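Local coordinates for protein glutathione S-transferase (Ceriporiopsis subvermispora, PDB 6J3E) that binds glutathione and, as a serine-type glutathione S-transferase, probably catalyses its transfer to electrophilic substrates, at residues Pro129-Ala134 and Arg220-Asp225; Asp9-Ala14 and Gln138-Ser143; Asp195-Leu200 and Ala241-Leu246; Gln184-Leu189 and Asp237-Lys242. All blocks are in the same frame, centred on the assembly; numbering follows the deposited sequence.

Contact 1: residues Pro129-Ala134 and Arg220-Asp225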
loop_
_atom_site.group_PDB
_atom_site.type_symbol
_atom_site.label_atom_id
_atom_site.label_comp_id
_atom_site.label_asym_id
_atom_site.label_seq_id
_atom_site.Cartn_x
_atom_site.Cartn_y
_atom_site.Cartn_z
ATOM N N PRO A 129 -18.448 -3.959 6.059
ATOM C CA PRO A 129 -19.556 -4.642 6.750
ATOM C C PRO A 129 -20.375 -3.734 7.651
ATOM O O PRO A 129 -21.566 -4.005 7.855
ATOM C CB PRO A 129 -18.857 -5.758 7.542
ATOM C CG PRO A 129 -17.470 -5.448 7.538
ATOM C CD PRO A 129 -17.165 -4.622 6.335
ATOM N N ILE A 130 -19.793 -2.655 8.163
ATOM C CA ILE A 130 -20.541 -1.706 8.980
ATOM C C ILE A 130 -21.094 -0.571 8.143
ATOM O O ILE A 130 -22.230 -0.133 8.350
ATOM C CB ILE A 130 -19.647 -1.177 10.114
ATOM C CG1 ILE A 130 -19.517 -2.244 11.213
ATOM C CG2 ILE A 130 -20.184 0.165 10.648
ATOM C CD1 ILE A 130 -18.339 -2.050 12.122
ATOM N N MET A 131 -20.318 -0.101 7.171
ATOM C CA MET A 131 -20.654 1.153 6.520
ATOM C C MET A 131 -21.610 0.990 5.338
ATOM O O MET A 131 -22.460 1.854 5.121
ATOM C CB MET A 131 -19.370 1.858 6.073
ATOM C CG MET A 131 -18.542 2.437 7.219
ATOM S SD MET A 131 -19.514 3.522 8.299
ATOM C CE MET A 131 -20.176 4.713 7.104
ATOM N N LEU A 132 -21.511 -0.089 4.569
ATOM C CA LEU A 132 -22.433 -0.251 3.446
ATOM C C LEU A 132 -23.881 -0.390 3.901
ATOM O O LEU A 132 -24.755 0.266 3.305
ATOM C CB LEU A 132 -22.005 -1.433 2.571
ATOM C CG LEU A 132 -20.629 -1.351 1.911
ATOM C CD1 LEU A 132 -20.502 -2.338 0.759
ATOM C CD2 LEU A 132 -20.323 0.050 1.455
ATOM N N PRO A 133 -24.217 -1.195 4.919
ATOM C CA PRO A 133 -25.602 -1.169 5.409
ATOM C C PRO A 133 -26.003 0.198 5.924
ATOM O O PRO A 133 -27.114 0.665 5.654
ATOM C CB PRO A 133 -25.597 -2.216 6.529
ATOM C CG PRO A 133 -24.442 -3.093 6.217
ATOM C CD PRO A 133 -23.412 -2.204 5.625
ATOM N N ALA A 134 -25.122 0.859 6.668
ATOM C CA ALA A 134 -25.438 2.201 7.126
ATOM C C ALA A 134 -25.744 3.130 5.952
ATOM O O ALA A 134 -26.690 3.924 6.017
ATOM C CB ALA A 134 -24.288 2.750 7.969
ATOM N N ARG A 220 -20.452 11.276 8.842
ATOM C CA ARG A 220 -21.764 11.775 8.456
ATOM C C ARG A 220 -22.795 10.656 8.415
ATOM O O ARG A 220 -23.933 10.850 8.863
ATOM C CB ARG A 220 -21.663 12.513 7.130
ATOM C CG ARG A 220 -21.076 13.889 7.327
ATOM C CD ARG A 220 -20.306 14.375 6.120
ATOM N NE ARG A 220 -21.135 15.172 5.235
ATOM C CZ ARG A 220 -20.998 16.478 5.051
ATOM N NH1 ARG A 220 -20.044 17.156 5.681
ATOM N NH2 ARG A 220 -21.817 17.091 4.217
ATOM N N VAL A 221 -22.404 9.466 7.951
ATOM C CA VAL A 221 -23.370 8.386 7.779
ATOM C C VAL A 221 -23.703 7.729 9.110
ATOM O O VAL A 221 -24.878 7.536 9.432
ATOM C CB VAL A 221 -22.866 7.364 6.747
ATOM C CG1 VAL A 221 -23.661 6.057 6.845
ATOM C CG2 VAL A 221 -22.985 7.953 5.350
ATOM N N LEU A 222 -22.694 7.362 9.902
ATOM C CA LEU A 222 -22.994 6.844 11.235
ATOM C C LEU A 222 -23.562 7.929 12.145
ATOM O O LEU A 222 -24.338 7.624 13.061
ATOM C CB LEU A 222 -21.750 6.223 11.861
ATOM C CG LEU A 222 -21.379 4.854 11.293
ATOM C CD1 LEU A 222 -20.334 4.173 12.163
ATOM C CD2 LEU A 222 -22.613 4.001 11.180
ATOM N N GLY A 223 -23.207 9.190 11.907
ATOM C CA GLY A 223 -23.770 10.290 12.654
ATOM C C GLY A 223 -22.796 10.903 13.641
ATOM O O GLY A 223 -22.165 10.209 14.446
ATOM N N PRO A 224 -22.663 12.232 13.593
ATOM C CA PRO A 224 -21.714 12.914 14.493
ATOM C C PRO A 224 -21.930 12.623 15.972
ATOM O O PRO A 224 -20.980 12.743 16.758
ATOM C CB PRO A 224 -21.940 14.404 14.191
ATOM C CG PRO A 224 -22.667 14.457 12.896
ATOM C CD PRO A 224 -23.365 13.157 12.682
ATOM N N ASP A 225 -23.141 12.251 16.389
ATOM C CA ASP A 225 -23.426 12.028 17.801
ATOM C C ASP A 225 -23.636 10.564 18.128
ATOM O O ASP A 225 -24.033 10.238 19.253
ATOM C CB ASP A 225 -24.642 12.849 18.240
ATOM C CG ASP A 225 -24.344 14.344 18.289
ATOM O OD1 ASP A 225 -23.537 14.773 19.151
ATOM O OD2 ASP A 225 -24.913 15.091 17.464
#
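The side chain of Met-131 starts beside its own backbone N, with CG anti to the carbonyl carbon (chi1 -72°). It then bends at both chi2 and chi3, and this folds SD and CE toward helix 206-222. The contact joins two helices of the all-helical C-terminal domain of the glutathione S-transferase fold. One is helix 109-136, which is kinked within 129-134. The other is the last turn of helix 206-222.

Val-221 sets its CG1 anti to the backbone N (chi1 164°), so that this methyl faces Ala-134. Leu-222 keeps CG anti to the carbonyl carbon, and its end swings toward the first helix. The meeting is apolar throughout. Met-131 crosses both partners obliquely. Its methyl CE lies 3.7 Å from Val-221 CG1, while its sulfur SD lies 3.8 Å from Leu-222 CG. One bent thioether chain therefore touches two consecutive residues. The CB of Ala-134 points toward the other helix, where the backbones come nearest. More loosely, Ile-130 CG2 reaches Leu-222 CD1 at 4.3 Å. Ile-130 also packs on helix 169-189, through Ala-174, Trp-175 and Ile-178, so it ties a third helix to the pair.

Beyond Leu-222 the helix stops at Gly-223, which has positive phi (107°). On the same last turn Arg-220 leads away from this contact, to salt bridges with Asp-17 and Glu-251. At the closest point, the Ala-134 methyl CB touches both Val-221 CG1 at 3.5 Å and Leu-222 CD2 at 3.8 Å.

Contact 2: residues Asp9-Ala14 and Gln138-Ser143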
loop_
_atom_site.group_PDB
_atom_site.type_symbol
_atom_site.label_atom_id
_atom_site.label_comp_id
_atom_site.label_asym_id
_atom_site.label_seq_id
_atom_site.Cartn_x
_atom_site.Cartn_y
_atom_site.Cartn_z
ATOM N N ASP A 9 -22.459 13.566 -8.321
ATOM C CA ASP A 9 -22.425 13.090 -6.948
ATOM C C ASP A 9 -23.732 12.354 -6.686
ATOM O O ASP A 9 -24.712 12.524 -7.412
ATOM C CB ASP A 9 -22.220 14.278 -5.985
ATOM C CG ASP A 9 -21.738 13.868 -4.594
ATOM O OD1 ASP A 9 -21.667 12.661 -4.272
ATOM O OD2 ASP A 9 -21.466 14.790 -3.802
ATOM N N ILE A 10 -23.720 11.517 -5.653
ATOM C CA ILE A 10 -24.850 10.673 -5.271
ATOM C C ILE A 10 -25.525 11.314 -4.063
ATOM O O ILE A 10 -24.881 11.440 -3.007
ATOM C CB ILE A 10 -24.389 9.249 -4.924
ATOM C CG1 ILE A 10 -23.715 8.576 -6.115
ATOM C CG2 ILE A 10 -25.543 8.412 -4.405
ATOM C CD1 ILE A 10 -22.984 7.275 -5.747
ATOM N N PRO A 11 -26.801 11.685 -4.146
ATOM C CA PRO A 11 -27.463 12.301 -2.989
ATOM C C PRO A 11 -27.752 11.280 -1.896
ATOM O O PRO A 11 -27.965 10.094 -2.155
ATOM C CB PRO A 11 -28.761 12.847 -3.583
ATOM C CG PRO A 11 -29.092 11.821 -4.645
ATOM C CD PRO A 11 -27.749 11.409 -5.240
ATOM N N GLY A 12 -27.768 11.764 -0.653
ATOM C CA GLY A 12 -28.119 10.928 0.476
ATOM C C GLY A 12 -28.786 11.772 1.539
ATOM O O GLY A 12 -28.818 13.002 1.455
ATOM N N ASN A 13 -29.315 11.103 2.558
ATOM C CA ASN A 13 -30.112 11.793 3.561
ATOM C C ASN A 13 -29.411 11.955 4.902
ATOM O O ASN A 13 -30.002 12.526 5.825
ATOM C CB ASN A 13 -31.456 11.075 3.730
ATOM C CG ASN A 13 -32.389 11.362 2.574
ATOM O OD1 ASN A 13 -33.053 12.398 2.554
ATOM N ND2 ASN A 13 -32.391 10.491 1.573
ATOM N N ALA A 14 -28.160 11.502 5.028
ATOM C CA ALA A 14 -27.477 11.610 6.309
ATOM C C ALA A 14 -27.323 13.063 6.720
ATOM O O ALA A 14 -27.379 13.384 7.914
ATOM C CB ALA A 14 -26.108 10.920 6.255
ATOM N N GLN A 138 -29.729 5.308 4.387
ATOM C CA GLN A 138 -29.922 6.738 4.188
ATOM C C GLN A 138 -30.014 7.104 2.716
ATOM O O GLN A 138 -30.001 8.296 2.377
ATOM C CB GLN A 138 -28.817 7.542 4.878
ATOM C CG GLN A 138 -27.412 7.195 4.442
ATOM C CD GLN A 138 -26.951 8.026 3.273
ATOM O OE1 GLN A 138 -26.885 9.264 3.352
ATOM N NE2 GLN A 138 -26.625 7.354 2.171
ATOM N N LEU A 139 -30.138 6.116 1.843
ATOM C CA LEU A 139 -30.312 6.383 0.420
ATOM C C LEU A 139 -31.771 6.680 0.088
ATOM O O LEU A 139 -32.693 6.146 0.714
ATOM C CB LEU A 139 -29.831 5.193 -0.412
ATOM C CG LEU A 139 -28.317 5.001 -0.413
ATOM C CD1 LEU A 139 -27.926 3.721 -1.132
ATOM C CD2 LEU A 139 -27.650 6.228 -1.027
ATOM N N ASN A 140 -31.967 7.562 -0.897
ATOM C CA ASN A 140 -33.277 7.744 -1.510
ATOM C C ASN A 140 -33.798 6.401 -2.013
ATOM O O ASN A 140 -33.020 5.540 -2.427
ATOM C CB ASN A 140 -33.212 8.729 -2.680
ATOM C CG ASN A 140 -32.991 10.148 -2.234
ATOM O OD1 ASN A 140 -33.414 10.538 -1.149
ATOM N ND2 ASN A 140 -32.318 10.936 -3.071
ATOM N N PRO A 141 -35.111 6.217 -2.019
ATOM C CA PRO A 141 -35.685 4.898 -2.364
ATOM C C PRO A 141 -35.192 4.269 -3.671
ATOM O O PRO A 141 -34.961 3.054 -3.707
ATOM C CB PRO A 141 -37.185 5.204 -2.415
ATOM C CG PRO A 141 -37.357 6.352 -1.455
ATOM C CD PRO A 141 -36.118 7.180 -1.545
ATOM N N ARG A 142 -35.022 5.042 -4.750
ATOM C CA ARG A 142 -34.556 4.438 -6.002
ATOM C C ARG A 142 -33.133 3.887 -5.860
ATOM O O ARG A 142 -32.838 2.777 -6.326
ATOM C CB ARG A 142 -34.634 5.457 -7.146
ATOM C CG ARG A 142 -36.033 5.994 -7.482
ATOM C CD ARG A 142 -36.071 6.596 -8.896
ATOM N NE ARG A 142 -35.519 5.652 -9.870
ATOM C CZ ARG A 142 -34.482 5.896 -10.661
ATOM N NH1 ARG A 142 -33.881 7.084 -10.643
ATOM N NH2 ARG A 142 -34.058 4.946 -11.482
ATOM N N SER A 143 -32.236 4.657 -5.220
ATOM C CA SER A 143 -30.883 4.170 -4.938
ATOM C C SER A 143 -30.896 3.023 -3.937
ATOM O O SER A 143 -30.052 2.123 -4.027
ATOM C CB SER A 143 -29.998 5.297 -4.399
ATOM O OG SER A 143 -29.528 6.167 -5.425
HETATM O O HOH W 1 -29.934 8.282 -2.982
#
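Asn-13 and Gln-138 form the heart of this contact, each using both backbone and side chain. The backbone N of Asn-13 donates to the carbonyl O of Gln-138 at 2.9 Å, lying in the carbonyl plane. The side-chain ND2 of Asn-13 adds a weak bond to the same O. That ND2 also donates to Asn-140 OD1 at 2.9 Å. The acceptor lies in the amide plane of Asn-13, but the donor stands above the carbonyl plane of Asn-140, and the two amides are turned 72° apart. Gln-138 also accepts with its side chain: OE1 takes the N-H of Ala-14 at 3.1 Å, in plane and on a lone pair.

Gln-138 reaches this place through a crowded first torsion, with CG between the backbone N and the carbonyl carbon (chi1 57°), and a bend at chi2. Its OE1 packs close on Gly-12 CA, at 3.5 Å.

A water adds an indirect link. It donates to Pro-11 O at 2.8 Å and accepts from Asn-140 N at 3.0 Å. Farther out, Gln-138 NE2 donates to Thr-135 O, which helps fix the rotation of the amide. Asn-140 ND2 lies 3.7 Å from Pro-11 CG and bonds to Glu-44.

The contact thus joins the loop after strand 5-9 of the thioredoxin-like N-terminal domain to the link between helices 109-136 and 141-153 of the helical domain. The direct bonds between the two segments are directional and run between uncharged groups. Carboxylates reinforce the junction just outside, Glu-44 at Asn-140 and Asp-47 at Arg-142.

Contact 3: residues Asp195-Leu200 and Ala241-Leu246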
loop_
_atom_site.group_PDB
_atom_site.type_symbol
_atom_site.label_atom_id
_atom_site.label_comp_id
_atom_site.label_asym_id
_atom_site.label_seq_id
_atom_site.Cartn_x
_atom_site.Cartn_y
_atom_site.Cartn_z
ATOM N N ASP A 195 5.701 12.445 14.434
ATOM C CA ASP A 195 4.276 12.123 14.303
ATOM C C ASP A 195 3.559 13.230 13.531
ATOM O O ASP A 195 3.242 14.290 14.083
ATOM C CB ASP A 195 3.651 11.909 15.678
ATOM C CG ASP A 195 2.194 11.451 15.600
ATOM O OD1 ASP A 195 1.754 10.992 14.525
ATOM O OD2 ASP A 195 1.480 11.555 16.620
ATOM N N LYS A 196 3.276 12.975 12.251
ATOM C CA LYS A 196 2.641 13.950 11.376
ATOM C C LYS A 196 1.131 13.758 11.326
ATOM O O LYS A 196 0.581 12.705 11.695
ATOM C CB LYS A 196 3.175 13.849 9.954
ATOM C CG LYS A 196 4.676 13.877 9.835
ATOM C CD LYS A 196 5.108 13.190 8.540
ATOM C CE LYS A 196 6.365 12.372 8.764
ATOM N NZ LYS A 196 6.168 11.156 9.592
ATOM N N LEU A 197 0.462 14.796 10.835
ATOM C CA LEU A 197 -0.921 14.669 10.423
ATOM C C LEU A 197 -1.071 14.601 8.916
ATOM O O LEU A 197 -2.050 14.024 8.430
ATOM C CB LEU A 197 -1.751 15.829 10.974
ATOM C CG LEU A 197 -2.127 15.565 12.425
ATOM C CD1 LEU A 197 -2.148 16.865 13.165
ATOM C CD2 LEU A 197 -3.471 14.859 12.489
ATOM N N LEU A 198 -0.126 15.157 8.174
ATOM C CA LEU A 198 -0.118 15.084 6.729
ATOM C C LEU A 198 1.049 14.229 6.267
ATOM O O LEU A 198 2.134 14.242 6.868
ATOM C CB LEU A 198 -0.004 16.474 6.122
ATOM C CG LEU A 198 -0.985 17.500 6.677
ATOM C CD1 LEU A 198 -0.898 18.755 5.825
ATOM C CD2 LEU A 198 -2.419 16.941 6.708
ATOM N N PHE A 199 0.830 13.514 5.165
ATOM C CA PHE A 199 1.840 12.573 4.685
ATOM C C PHE A 199 3.152 13.260 4.304
ATOM O O PHE A 199 4.232 12.740 4.617
ATOM C CB PHE A 199 1.285 11.769 3.514
ATOM C CG PHE A 199 0.670 10.497 3.949
ATOM C CD1 PHE A 199 -0.587 10.497 4.549
ATOM C CD2 PHE A 199 1.367 9.309 3.830
ATOM C CE1 PHE A 199 -1.154 9.324 4.997
ATOM C CE2 PHE A 199 0.803 8.122 4.270
ATOM C CZ PHE A 199 -0.461 8.131 4.863
ATOM N N LEU A 200 3.086 14.406 3.602
ATOM C CA LEU A 200 4.293 15.134 3.208
ATOM C C LEU A 200 4.835 16.033 4.308
ATOM O O LEU A 200 5.792 16.771 4.050
ATOM C CB LEU A 200 4.056 15.999 1.965
ATOM C CG LEU A 200 3.279 15.478 0.766
ATOM C CD1 LEU A 200 3.071 16.617 -0.233
ATOM C CD2 LEU A 200 3.984 14.299 0.107
ATOM N N ALA A 241 -9.721 12.719 14.218
ATOM C CA ALA A 241 -10.505 13.916 14.482
ATOM C C ALA A 241 -9.732 15.152 14.069
ATOM O O ALA A 241 -10.291 16.071 13.454
ATOM C CB ALA A 241 -10.892 13.979 15.959
ATOM N N LYS A 242 -8.429 15.165 14.343
ATOM C CA LYS A 242 -7.616 16.333 14.028
ATOM C C LYS A 242 -7.517 16.562 12.523
ATOM O O LYS A 242 -7.612 17.705 12.053
ATOM C CB LYS A 242 -6.237 16.181 14.669
ATOM C CG LYS A 242 -6.338 16.026 16.182
ATOM C CD LYS A 242 -5.011 15.750 16.850
ATOM C CE LYS A 242 -5.206 15.548 18.358
ATOM N NZ LYS A 242 -3.980 15.012 19.019
ATOM N N GLN A 243 -7.360 15.496 11.739
ATOM C CA GLN A 243 -7.379 15.688 10.295
ATOM C C GLN A 243 -8.705 16.260 9.833
ATOM O O GLN A 243 -8.736 17.137 8.963
ATOM C CB GLN A 243 -7.096 14.383 9.580
ATOM C CG GLN A 243 -5.664 14.003 9.717
ATOM C CD GLN A 243 -5.413 12.625 9.213
ATOM O OE1 GLN A 243 -6.279 11.759 9.313
ATOM N NE2 GLN A 243 -4.217 12.393 8.689
ATOM N N LEU A 244 -9.813 15.770 10.396
ATOM C CA LEU A 244 -11.109 16.331 10.049
ATOM C C LEU A 244 -11.131 17.827 10.322
ATOM O O LEU A 244 -11.551 18.619 9.472
ATOM C CB LEU A 244 -12.217 15.618 10.825
ATOM C CG LEU A 244 -12.745 14.342 10.178
ATOM C CD1 LEU A 244 -14.101 13.971 10.748
ATOM C CD2 LEU A 244 -12.840 14.576 8.706
ATOM N N ALA A 245 -10.629 18.233 11.492
ATOM C CA ALA A 245 -10.639 19.650 11.842
ATOM C C ALA A 245 -9.797 20.462 10.870
ATOM O O ALA A 245 -10.209 21.541 10.423
ATOM C CB ALA A 245 -10.141 19.842 13.272
ATOM N N LEU A 246 -8.619 19.948 10.519
ATOM C CA LEU A 246 -7.741 20.654 9.598
ATOM C C LEU A 246 -8.417 20.947 8.268
ATOM O O LEU A 246 -8.106 21.956 7.620
ATOM C CB LEU A 246 -6.482 19.828 9.371
ATOM C CG LEU A 246 -5.412 19.920 10.450
ATOM C CD1 LEU A 246 -4.343 18.880 10.166
ATOM C CD2 LEU A 246 -4.825 21.330 10.477
#
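This is a surface contact inside the helical C-terminal domain, between a loop and a helix. Segment 195-200 is part of the loop between helix 169-189 and helix 206-222, and it lies against one side of helix 235-247. It is away from the glutathione-binding residues.

Leu-197 carries most of the packing. Its CB points at the helix, and its CG is anti to the carbonyl carbon. Its CD2 methyl touches Gln-243 CG at 3.6 Å and Lys-242 CB at 3.8 Å. The leucine and lysine side chains cross at about a right angle. Leu-246, one turn farther along the helix, brings its CD1 to 4.1 Å from Leu-197 CB. The same CD1 lies 4.4 Å from Leu-198 CD2, a looser touch.

One hydrogen bond joins the two segments. Gln-243 stretches out beyond CG (chi2 171°) and donates from NE2 to the carbonyl O of Leu-197 at 2.7 Å. The bond is nearly straight, with an N-H...O angle of 163°. It is in plane for both donor and acceptor. Lys-239, on the same helix, adds links from NZ to Asp-195 and to the carbonyl O of Lys-196.

Lys-242 uses only the root of its side chain here. Its extended chain leads away, and NZ pairs with Asp-237. At the other end of the loop segment, Phe-199 and Leu-200 pack on Ala-110 and Leu-111 of the second subunit.

Leu-197 therefore meets the helix in two ways. Its side chain gives apolar cover, and its backbone carbonyl is satisfied by a buried glutamine. This in-plane bond helps fix the rotation of the amide.

Contact 4: residues Gln184-Leu189 and Asp237-Lys242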
loop_
_atom_site.group_PDB
_atom_site.type_symbol
_atom_site.label_atom_id
_atom_site.label_comp_id
_atom_site.label_asym_id
_atom_site.label_seq_id
_atom_site.Cartn_x
_atom_site.Cartn_y
_atom_site.Cartn_z
ATOM N N GLN A 184 -2.448 1.188 11.362
ATOM C CA GLN A 184 -1.355 1.132 10.414
ATOM C C GLN A 184 -1.137 2.486 9.766
ATOM O O GLN A 184 0.005 2.878 9.498
ATOM C CB GLN A 184 -1.632 0.078 9.358
ATOM C CG GLN A 184 -1.852 -1.277 9.930
ATOM C CD GLN A 184 -2.421 -2.194 8.884
ATOM O OE1 GLN A 184 -3.617 -2.513 8.896
ATOM N NE2 GLN A 184 -1.575 -2.613 7.946
ATOM N N ILE A 185 -2.213 3.223 9.496
ATOM C CA ILE A 185 -2.002 4.544 8.923
ATOM C C ILE A 185 -1.245 5.408 9.918
ATOM O O ILE A 185 -0.263 6.073 9.560
ATOM C CB ILE A 185 -3.332 5.192 8.502
ATOM C CG1 ILE A 185 -4.096 4.287 7.536
ATOM C CG2 ILE A 185 -3.068 6.543 7.810
ATOM C CD1 ILE A 185 -5.241 5.024 6.835
ATOM N N ALA A 186 -1.651 5.360 11.190
ATOM C CA ALA A 186 -0.980 6.144 12.216
ATOM C C ALA A 186 0.501 5.805 12.278
ATOM O O ALA A 186 1.344 6.707 12.306
ATOM C CB ALA A 186 -1.645 5.928 13.575
ATOM N N LYS A 187 0.837 4.512 12.247
ATOM C CA LYS A 187 2.241 4.119 12.253
ATOM C C LYS A 187 2.960 4.611 10.994
ATOM O O LYS A 187 4.095 5.093 11.079
ATOM C CB LYS A 187 2.364 2.599 12.428
ATOM C CG LYS A 187 2.440 2.141 13.903
ATOM C CD LYS A 187 3.329 3.113 14.747
ATOM C CE LYS A 187 4.228 2.403 15.774
ATOM N NZ LYS A 187 5.459 3.202 16.107
ATOM N N TRP A 188 2.302 4.557 9.825
ATOM C CA TRP A 188 2.916 5.136 8.627
ATOM C C TRP A 188 3.257 6.609 8.823
ATOM O O TRP A 188 4.300 7.076 8.355
ATOM C CB TRP A 188 1.997 5.005 7.420
ATOM C CG TRP A 188 1.601 3.634 7.114
ATOM C CD1 TRP A 188 2.177 2.488 7.566
ATOM C CD2 TRP A 188 0.505 3.240 6.287
ATOM N NE1 TRP A 188 1.507 1.399 7.066
ATOM C CE2 TRP A 188 0.475 1.836 6.278
ATOM C CE3 TRP A 188 -0.454 3.942 5.553
ATOM C CZ2 TRP A 188 -0.475 1.118 5.562
ATOM C CZ3 TRP A 188 -1.398 3.226 4.847
ATOM C CH2 TRP A 188 -1.399 1.830 4.857
ATOM N N LEU A 189 2.369 7.357 9.490
ATOM C CA LEU A 189 2.501 8.798 9.643
ATOM C C LEU A 189 3.520 9.196 10.694
ATOM O O LEU A 189 3.837 10.388 10.781
ATOM C CB LEU A 189 1.155 9.428 9.996
ATOM C CG LEU A 189 0.280 9.492 8.767
ATOM C CD1 LEU A 189 -1.160 9.896 9.130
ATOM C CD2 LEU A 189 0.925 10.468 7.764
ATOM N N ASP A 237 -4.900 8.964 19.813
ATOM C CA ASP A 237 -4.741 10.282 20.418
ATOM C C ASP A 237 -5.493 11.328 19.601
ATOM O O ASP A 237 -5.020 12.445 19.384
ATOM C CB ASP A 237 -3.253 10.629 20.565
ATOM C CG ASP A 237 -3.008 11.807 21.492
ATOM O OD1 ASP A 237 -3.136 11.633 22.728
ATOM O OD2 ASP A 237 -2.657 12.897 20.986
ATOM N N GLY A 238 -6.669 10.931 19.110
ATOM C CA GLY A 238 -7.538 11.768 18.313
ATOM C C GLY A 238 -7.048 12.090 16.924
ATOM O O GLY A 238 -7.589 13.013 16.300
ATOM N N LYS A 239 -6.062 11.345 16.403
ATOM C CA LYS A 239 -5.412 11.751 15.154
ATOM C C LYS A 239 -6.417 11.990 14.034
ATOM O O LYS A 239 -6.266 12.930 13.242
ATOM C CB LYS A 239 -4.376 10.710 14.710
ATOM C CG LYS A 239 -3.693 11.070 13.384
ATOM C CD LYS A 239 -2.631 10.054 12.985
ATOM C CE LYS A 239 -1.422 10.104 13.920
ATOM N NZ LYS A 239 -0.678 11.390 13.859
ATOM N N TRP A 240 -7.451 11.156 13.947
ATOM C CA TRP A 240 -8.361 11.270 12.817
ATOM C C TRP A 240 -9.298 12.452 12.979
ATOM O O TRP A 240 -9.618 13.136 11.996
ATOM C CB TRP A 240 -9.113 9.959 12.645
ATOM C CG TRP A 240 -8.155 8.812 12.792
ATOM C CD1 TRP A 240 -8.203 7.799 13.718
ATOM C CD2 TRP A 240 -6.973 8.590 12.010
ATOM N NE1 TRP A 240 -7.138 6.946 13.531
ATOM C CE2 TRP A 240 -6.370 7.412 12.492
ATOM C CE3 TRP A 240 -6.387 9.255 10.923
ATOM C CZ2 TRP A 240 -5.189 6.898 11.940
ATOM C CZ3 TRP A 240 -5.215 8.747 10.375
ATOM C CH2 TRP A 240 -4.625 7.583 10.886
ATOM N N ALA A 241 -9.721 12.719 14.218
ATOM C CA ALA A 241 -10.505 13.916 14.482
ATOM C C ALA A 241 -9.732 15.152 14.069
ATOM O O ALA A 241 -10.291 16.071 13.454
ATOM C CB ALA A 241 -10.892 13.979 15.959
ATOM N N LYS A 242 -8.429 15.165 14.343
ATOM C CA LYS A 242 -7.616 16.333 14.028
ATOM C C LYS A 242 -7.517 16.562 12.523
ATOM O O LYS A 242 -7.612 17.705 12.053
ATOM C CB LYS A 242 -6.237 16.181 14.669
ATOM C CG LYS A 242 -6.338 16.026 16.182
ATOM C CD LYS A 242 -5.011 15.750 16.850
ATOM C CE LYS A 242 -5.206 15.548 18.358
ATOM N NZ LYS A 242 -3.980 15.012 19.019
#
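The indole of Trp-240 is pushed across toward helix 169-189, six-membered ring first. Its CG is anti to the carbonyl carbon (chi1 -44°). Trp-240 CH2 comes within 3.6 Å of Ile-185 CG2, the two side chains crossing obliquely. The backbone N of Ala-186 sits at the ring edge, near its plane, 3.7 Å from Trp-240 CH2. The Ala-186 methyl CB adds a contact with CZ2 of Trp-240 at 4.0 Å.

Lys-239 takes a different course. It leaves with CG anti to the backbone N (chi1 178°), runs straight at first, then bends at chi3 and chi4. Its CB lies over the centre of one face of the Trp-240 ring. Farther out, its CD meets Leu-189 CD1 at 4.1 Å, obliquely, and its CE lies 4.2 Å from Ala-186 CB.

Helices 169-189 and 235-247 belong to the helical C-terminal domain of this glutathione S-transferase. Their segments cross almost perpendicularly, at 93°, with axes 10.9 Å apart.

The polar ends are held outside the contact. Trp-240 NE1 donates to Asp-236, and Lys-239 NZ pairs with Asp-195. Trp-188 and Leu-189 pack on Ala-114 and Ala-110 of the second subunit.

Overall arrangement
Contacts 3 and 4 are neighbours, with centres about 7 Å apart. They share Ala-241 and Lys-242 on helix 235-247, and a salt bridge from Asp-195 to Lys-239 joins them. Both also touch the second subunit. The centre of contact 1 lies about 20 Å from that of contact 4 and nearer the centre of the chain. Contact 2 is on the opposite side of the chain's centre from contacts 3 and 4; its centre and that of contact 4 are about 30 Å apart. It touches contact 1 through Ala-14 and Arg-220. Along the chain, contact 2 closes before contacts 3 and 4 open, while contact 1 interleaves with all three. Contacts 1, 3 and 4 thus pack the helical domain, and contact 2 joins it to the thioredoxin-like domain.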